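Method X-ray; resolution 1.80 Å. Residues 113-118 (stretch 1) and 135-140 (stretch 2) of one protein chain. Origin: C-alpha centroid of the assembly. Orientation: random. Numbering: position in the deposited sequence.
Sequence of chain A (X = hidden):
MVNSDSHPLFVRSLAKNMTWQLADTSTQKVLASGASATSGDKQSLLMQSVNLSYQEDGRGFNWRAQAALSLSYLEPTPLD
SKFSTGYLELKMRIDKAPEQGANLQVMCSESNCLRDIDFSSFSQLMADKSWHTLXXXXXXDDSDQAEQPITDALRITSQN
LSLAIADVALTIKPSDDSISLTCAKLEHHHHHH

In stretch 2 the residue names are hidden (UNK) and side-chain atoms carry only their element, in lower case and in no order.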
# COMPACT_ATOMS: atom_id res chain seq x y z
N CYS A 113 -9.35 -2.63 10.53
CA CYS A 113 -9.09 -1.91 9.23
C CYS A 113 -10.36 -1.37 8.57
O CYS A 113 -11.40 -2.04 8.58
CB CYS A 113 -8.32 -2.77 8.21
SG CYS A 113 -6.75 -3.48 8.79
N LEU A 114 -10.28 -0.17 7.98
CA LEU A 114 -11.42 0.42 7.25
C LEU A 114 -11.80 -0.41 6.01
O LEU A 114 -12.99 -0.56 5.70
CB LEU A 114 -11.19 1.89 6.89
CG LEU A 114 -11.08 2.92 8.04
CD1 LEU A 114 -10.92 4.31 7.49
CD2 LEU A 114 -12.27 2.85 9.01
N ARG A 115 -10.80 -0.97 5.32
CA ARG A 115 -11.06 -1.86 4.20
C ARG A 115 -10.17 -3.08 4.27
O ARG A 115 -9.01 -2.99 4.69
CB ARG A 115 -10.82 -1.17 2.85
CG ARG A 115 -11.70 0.05 2.57
CD ARG A 115 -13.19 -0.30 2.31
NE ARG A 115 -13.38 -1.33 1.30
CZ ARG A 115 -13.30 -1.14 -0.02
NH1 ARG A 115 -13.05 0.05 -0.57
NH2 ARG A 115 -13.49 -2.19 -0.80
N ASP A 116 -10.73 -4.22 3.86
CA ASP A 116 -10.02 -5.48 3.79
C ASP A 116 -10.34 -6.11 2.43
O ASP A 116 -11.46 -6.60 2.22
CB ASP A 116 -10.45 -6.37 4.96
CG ASP A 116 -9.55 -7.58 5.15
OD1 ASP A 116 -9.30 -7.96 6.33
OD2 ASP A 116 -9.09 -8.17 4.16
N ILE A 117 -9.39 -6.06 1.50
CA ILE A 117 -9.69 -6.39 0.10
C ILE A 117 -8.81 -7.54 -0.34
O ILE A 117 -7.59 -7.39 -0.30
CB ILE A 117 -9.42 -5.15 -0.84
CG1 ILE A 117 -10.34 -3.98 -0.46
CG2 ILE A 117 -9.49 -5.55 -2.36
CD1 ILE A 117 -9.92 -2.63 -1.02
N ASP A 118 -9.39 -8.66 -0.78
CA ASP A 118 -8.57 -9.73 -1.37
C ASP A 118 -8.06 -9.32 -2.76
O ASP A 118 -8.79 -8.66 -3.55
CB ASP A 118 -9.36 -11.02 -1.51
CG ASP A 118 -9.91 -11.51 -0.19
OD1 ASP A 118 -9.15 -11.51 0.82
OD2 ASP A 118 -11.10 -11.89 -0.18
N UNK A 135 -8.46 3.99 -6.69
CA UNK A 135 -9.09 4.81 -5.66
C UNK A 135 -9.88 3.90 -4.71
O UNK A 135 -10.73 3.13 -5.13
c UNK A 135 -9.99 5.94 -6.28
N UNK A 136 -9.53 3.95 -3.43
CA UNK A 136 -10.13 3.02 -2.47
C UNK A 136 -11.03 3.75 -1.47
O UNK A 136 -10.53 4.40 -0.55
c UNK A 136 -6.91 0.82 -2.17
c UNK A 136 -8.19 1.43 -2.74
c UNK A 136 -9.74 1.23 -0.77
c UNK A 136 -9.06 2.18 -1.72
N UNK A 137 -12.36 3.64 -1.65
CA UNK A 137 -13.24 4.34 -0.72
C UNK A 137 -12.99 3.81 0.68
O UNK A 137 -12.88 2.59 0.87
c UNK A 137 -14.49 2.91 -2.25
c UNK A 137 -14.65 4.02 -1.20
c UNK A 137 -13.08 2.90 -2.71
N UNK A 138 -12.85 4.71 1.64
CA UNK A 138 -12.51 4.31 3.01
C UNK A 138 -13.71 3.74 3.77
O UNK A 138 -13.55 2.96 4.72
c UNK A 138 -10.53 5.97 3.17
c UNK A 138 -9.51 4.82 3.01
c UNK A 138 -11.86 5.47 3.77
c UNK A 138 -9.93 7.10 4.01
N UNK A 139 -14.90 4.13 3.35
CA UNK A 139 -16.08 3.67 4.06
C UNK A 139 -17.13 3.01 3.17
O UNK A 139 -17.53 3.55 2.15
n UNK A 139 -14.62 5.37 7.93
n UNK A 139 -14.79 6.16 5.95
c UNK A 139 -15.62 4.66 7.30
c UNK A 139 -15.74 5.17 6.05
c UNK A 139 -16.64 4.79 4.91
c UNK A 139 -14.14 6.27 7.09
N UNK A 140 -17.53 1.82 3.58
CA UNK A 140 -18.54 1.06 2.88
C UNK A 140 -19.96 1.43 3.31
O UNK A 140 -20.67 2.14 2.59
s UNK A 140 -16.77 -0.92 2.14
c UNK A 140 -18.27 -0.43 3.06
O HOH W 1 -15.17 1.03 5.72

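Position 135 carries a single carbon beyond CA and nothing more. It lies out of reach of stretch 1, buried, on a strand that began earlier in the chain. One carbon is alanine: Ala135.

Position 136 has four carbons, forked at the first, with one arm two carbons long. Its CA-to-CB bond points toward stretch 1, and one carbon of the fork lies near both Arg115 and Ile117. Branching at CB with unequal arms means isoleucine, Ile136. The short arm makes these contacts: CG2 is 3.9 Å from CD1 of Ile117, an apolar pairing, and 3.5 Å from NH1 of Arg115.

At position 137 three carbons close a ring onto the backbone N, and a ring carbon lies close to the guanidinium of Arg115. Only proline closes such a ring; in Pro137, whose CA-to-CB bond points sideways, CD is 3.6 Å from NH1 of Arg115. Its carbonyl takes part directly: NH1 of Arg115 donates a hydrogen bond to O of Pro137, 2.9 Å long and nearly straight at 167°, with the oxygen at the edge of the guanidinium, near its plane.

Position 138 shows four carbons again, now forked at the second, and its first carbon packs on the side chain of Leu114. The later fork gives leucine. In Leu138 the CB sits 4.0 Å from CD1 of Leu114, while the backbone O lies 3.4 Å from CB of Leu114.

Position 139 has one carbon leading to a five-membered ring of three carbons and two nitrogens, and one ring nitrogen lies close to a methyl of Leu114. The ring is the imidazole of histidine. The CA-to-CB bond of His139 points away, but the end of the side chain comes nearer, bringing NE2 to 3.6 Å from CD2 of Leu114.

Position 140 ends in one carbon and one sulfur, close to the guanidinium of Arg115. This is cysteine; Cys140 SG is 3.5 Å from NE of Arg115 and is bonded covalently to a group elsewhere in the structure.

The rule to read here is one long polar side chain served by backbone. Arg115, with chi1 to chi3 all m, places NH1 within hydrogen-bonding range of Pro137 O; this is the one direct hydrogen bond between the stretches. Ile117 and Leu114 add apolar packing against Ile136 and Leu138. A water completes the join, donating to O of Leu114 and O of Leu138, both at 2.7 Å from its oxygen, and accepting from N of Cys140 at 3.3 Å. The water joins backbone atoms outside the two strands, whose axes come no closer than 9.3 Å.

Stretch 2, residues 135-140: AIPLHC
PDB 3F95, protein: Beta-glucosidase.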